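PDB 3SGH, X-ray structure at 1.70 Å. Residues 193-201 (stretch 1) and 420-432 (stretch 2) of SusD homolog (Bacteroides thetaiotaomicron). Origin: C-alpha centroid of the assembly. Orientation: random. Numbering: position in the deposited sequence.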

# COMPACT_ATOMS: atom_id res chain seq x y z
N LEU A 193 -12.64 6.30 0.69
CA LEU A 193 -11.95 7.49 0.14
C LEU A 193 -10.64 7.13 -0.59
O LEU A 193 -10.38 7.69 -1.68
N ARG A 194 -9.86 6.21 -0.04
CA ARG A 194 -8.63 5.69 -0.73
C ARG A 194 -8.97 5.15 -2.11
O ARG A 194 -8.32 5.50 -3.14
N MSE A 195 -10.00 4.31 -2.16
CA MSE A 195 -10.46 3.72 -3.41
C MSE A 195 -10.93 4.76 -4.42
O MSE A 195 -10.57 4.70 -5.64
N ALA A 196 -11.70 5.74 -3.94
CA ALA A 196 -12.23 6.82 -4.76
C ALA A 196 -11.08 7.61 -5.40
O ALA A 196 -11.08 7.86 -6.59
N ILE A 197 -10.10 8.00 -4.59
CA ILE A 197 -8.91 8.72 -5.11
C ILE A 197 -8.19 7.84 -6.14
O ILE A 197 -7.79 8.31 -7.20
N ARG A 198 -8.10 6.54 -5.87
CA ARG A 198 -7.33 5.67 -6.77
C ARG A 198 -7.92 5.58 -8.16
O ARG A 198 -7.15 5.51 -9.16
N ILE A 199 -9.26 5.57 -8.24
CA ILE A 199 -9.96 5.54 -9.54
C ILE A 199 -10.38 6.91 -10.12
O ILE A 199 -11.09 6.96 -11.17
N SER A 200 -9.84 7.99 -9.53
CA SER A 200 -10.31 9.34 -9.80
C SER A 200 -9.81 9.86 -11.13
O SER A 200 -10.42 10.77 -11.73
N GLY A 201 -8.70 9.28 -11.62
CA GLY A 201 -8.16 9.69 -12.93
C GLY A 201 -9.06 9.19 -14.05
O GLY A 201 -9.40 9.92 -15.02
N PRO A 420 5.37 1.69 7.19
CA PRO A 420 5.63 1.01 5.93
C PRO A 420 4.31 0.59 5.27
O PRO A 420 3.46 0.01 5.93
N ASP A 421 4.13 0.94 4.00
CA ASP A 421 2.89 0.64 3.27
C ASP A 421 3.35 0.09 1.92
O ASP A 421 4.04 0.80 1.19
N PRO A 422 3.02 -1.16 1.61
CA PRO A 422 3.59 -1.79 0.41
C PRO A 422 3.10 -1.24 -0.90
O PRO A 422 3.80 -1.36 -1.90
N MSE A 423 1.91 -0.65 -0.90
CA MSE A 423 1.21 -0.27 -2.12
C MSE A 423 1.08 1.23 -2.36
O MSE A 423 1.02 1.64 -3.50
N ASN A 424 1.01 2.05 -1.31
CA ASN A 424 0.67 3.47 -1.50
C ASN A 424 1.57 4.17 -2.52
O ASN A 424 1.08 4.86 -3.46
N GLY A 425 2.87 4.01 -2.34
CA GLY A 425 3.81 4.65 -3.26
C GLY A 425 3.64 4.23 -4.71
O GLY A 425 3.58 5.07 -5.60
N TRP A 426 3.58 2.91 -4.94
CA TRP A 426 3.51 2.38 -6.29
C TRP A 426 2.19 2.78 -6.94
O TRP A 426 2.16 3.09 -8.14
N ALA A 427 1.12 2.74 -6.16
CA ALA A 427 -0.19 3.10 -6.68
C ALA A 427 -0.26 4.58 -7.05
O ALA A 427 -0.66 4.93 -8.18
N ASP A 428 0.16 5.46 -6.15
CA ASP A 428 0.17 6.93 -6.44
C ASP A 428 1.12 7.25 -7.58
O ASP A 428 0.81 8.10 -8.46
N PHE A 429 2.26 6.59 -7.66
CA PHE A 429 3.17 6.84 -8.77
C PHE A 429 2.51 6.42 -10.13
O PHE A 429 2.58 7.15 -11.12
N ARG A 430 1.90 5.24 -10.16
CA ARG A 430 1.29 4.76 -11.40
C ARG A 430 0.12 5.66 -11.78
O ARG A 430 -0.15 5.86 -12.97
N ARG A 431 -0.51 6.28 -10.77
CA ARG A 431 -1.68 7.13 -11.04
C ARG A 431 -1.31 8.55 -11.46
O ARG A 431 -2.01 9.14 -12.28
N THR A 432 -0.24 9.11 -10.87
CA THR A 432 0.04 10.55 -10.97
C THR A 432 1.48 10.94 -11.37
O THR A 432 1.73 12.11 -11.73

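The helices 193-198 and 424-432 run at 32° with axes 11.5 Å apart at closest approach, a gap wide enough for long arginine side chains and waters; no direct hydrogen bond crosses it, and 319 Å² is buried in all.

Van der Waals contacts centre on two arginines. The CA-to-CB bond of Arg 198 (chi1 t, chi2 t, chi3 m) points sideways to stretch 2, but the end of the side chain comes nearer. Ala 427, whose CA-to-CB bond points toward stretch 1, lies over one face of this guanidinium, with CB 3.5 Å from Arg 198 NH2; selenomethionine Met 423 (t, p, p) brings CG to 4.1 Å from Arg 198 NH1. Farther along stretch 2, the CA-to-CB bond of Arg 431 (t, t, p) points toward stretch 1. Its CD rests 3.2 Å from Arg 198 O, and Ile 197 (m, m) covers one face of its guanidinium, CG2 lying 3.3 Å from Arg 431 NH2.

Within stretch 2, Asp 428 (m) holds Arg 431 in a salt bridge, Arg 431 NH2 to Asp 428 OD1 3.1 Å. Asp 421 (chi1 t; CA-to-CB toward stretch 1) caps the second helix, OD1 accepting from Asn 424 N (2.9 Å) and Met 423 N (3.0 Å). Its OD2 lies 4.4 Å from NH2 of Arg 194 (t, t, m; CA-to-CB sideways, its end nearer) and well out of the guanidinium plane, so this pair is electrostatic only.

Polar links across the gap run through waters. Water 1 accepts weakly from Arg 194 NH2 (2.9 Å) and donates to Asp 421 OD2 (2.8 Å). Water 2 accepts from Arg 198 NE and Arg 431 NE (both 3.0 Å) and donates to Asp 428 OD1 (2.8 Å), tying both arginines to one carboxylate. Water 3 accepts from Arg 198 NH2 (3.0 Å), with Asn 424 OD1 at 2.7 Å and Asp 428 OD1 at 2.8 Å. Water 4 joins Ser 200 OG to Arg 431 NH1, 2.9 Å from each.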

# COMPACT_ATOMS: atom_id res chain seq x y z
CB LEU A 193 -11.70 8.51 1.24
CG LEU A 193 -11.04 9.81 0.85
CD1 LEU A 193 -11.88 10.51 -0.23
CD2 LEU A 193 -10.89 10.71 2.09
CB ARG A 194 -7.97 4.59 0.07
CG ARG A 194 -6.75 4.00 -0.64
CD ARG A 194 -6.30 2.69 0.03
NE ARG A 194 -5.66 2.91 1.31
CZ ARG A 194 -5.20 1.91 2.09
NH1 ARG A 194 -5.34 0.63 1.72
NH2 ARG A 194 -4.64 2.17 3.24
CB MSE A 195 -11.54 2.65 -3.12
CG MSE A 195 -10.97 1.54 -2.27
SE MSE A 195 -12.39 0.29 -1.74
CE MSE A 195 -13.13 -0.03 -3.47
CB ALA A 196 -13.12 7.76 -3.93
CB ILE A 197 -7.96 9.16 -3.95
CG1 ILE A 197 -8.60 10.38 -3.22
CG2 ILE A 197 -6.50 9.46 -4.50
CD1 ILE A 197 -8.53 11.73 -4.03
CB ARG A 198 -7.18 4.29 -6.19
CG ARG A 198 -6.23 3.46 -7.08
CD ARG A 198 -5.53 2.46 -6.41
NE ARG A 198 -4.77 2.95 -5.28
CZ ARG A 198 -4.41 2.15 -4.29
NH1 ARG A 198 -4.73 0.85 -4.35
NH2 ARG A 198 -3.73 2.64 -3.25
CB ILE A 199 -11.14 4.54 -9.53
CG1 ILE A 199 -12.29 5.01 -8.65
CG2 ILE A 199 -10.67 3.13 -9.11
CD1 ILE A 199 -13.64 4.39 -9.11
CB SER A 200 -9.93 10.30 -8.68
OG SER A 200 -8.54 10.42 -8.53
CB PRO A 420 6.45 -0.24 6.33
CG PRO A 420 6.37 -0.31 7.79
CD PRO A 420 5.55 0.77 8.33
CB ASP A 421 2.06 1.89 3.09
CG ASP A 421 0.74 1.61 2.38
OD1 ASP A 421 0.73 0.93 1.32
OD2 ASP A 421 -0.27 2.11 2.89
CB PRO A 422 3.15 -3.23 0.53
CG PRO A 422 1.93 -3.23 1.35
CD PRO A 422 2.14 -2.06 2.36
CB MSE A 423 -0.17 -0.93 -2.17
CG MSE A 423 -1.03 -0.59 -3.39
SE MSE A 423 -0.09 -0.96 -5.01
CE MSE A 423 -0.68 -2.84 -5.24
CB ASN A 424 0.75 4.25 -0.19
CG ASN A 424 0.41 5.69 -0.39
OD1 ASN A 424 -0.72 6.01 -0.78
ND2 ASN A 424 1.38 6.58 -0.18
CB TRP A 426 3.67 0.88 -6.25
CG TRP A 426 3.79 0.28 -7.60
CD1 TRP A 426 4.30 0.87 -8.72
CD2 TRP A 426 3.49 -1.06 -7.95
NE1 TRP A 426 4.28 -0.00 -9.74
CE2 TRP A 426 3.78 -1.20 -9.31
CE3 TRP A 426 2.97 -2.14 -7.24
CZ2 TRP A 426 3.56 -2.39 -10.00
CZ3 TRP A 426 2.78 -3.34 -7.92
CH2 TRP A 426 3.10 -3.45 -9.30
CB ALA A 427 -1.29 2.75 -5.70
CB ASP A 428 0.48 7.78 -5.18
CG ASP A 428 -0.71 7.88 -4.20
OD1 ASP A 428 -1.82 7.35 -4.51
OD2 ASP A 428 -0.55 8.52 -3.12
CB PHE A 429 4.52 6.17 -8.57
CG PHE A 429 5.42 6.29 -9.79
CD1 PHE A 429 6.06 7.49 -10.08
CD2 PHE A 429 5.54 5.24 -10.68
CE1 PHE A 429 6.82 7.62 -11.22
CE2 PHE A 429 6.31 5.35 -11.84
CZ PHE A 429 6.96 6.55 -12.10
CB ARG A 430 0.81 3.31 -11.24
CG ARG A 430 1.94 2.32 -11.31
CD ARG A 430 1.44 0.85 -11.20
NE ARG A 430 0.98 0.55 -9.86
CZ ARG A 430 0.15 -0.43 -9.53
NH1 ARG A 430 -0.26 -1.27 -10.46
NH2 ARG A 430 -0.27 -0.57 -8.27
CB ARG A 431 -2.61 7.14 -9.79
CG ARG A 431 -3.92 7.93 -9.95
CD ARG A 431 -4.83 7.74 -8.78
NE ARG A 431 -4.21 8.09 -7.50
CZ ARG A 431 -4.13 9.33 -6.99
NH1 ARG A 431 -4.66 10.35 -7.63
NH2 ARG A 431 -3.50 9.53 -5.83
CB THR A 432 -0.18 11.28 -9.62
OG1 THR A 432 0.83 10.87 -8.68
CG2 THR A 432 -1.56 10.97 -9.03
O HOH W 1 -2.35 0.40 3.80
O HOH W 2 -3.97 5.88 -5.45
O HOH W 3 -2.32 5.20 -2.82
O HOH W 4 -6.14 10.82 -10.12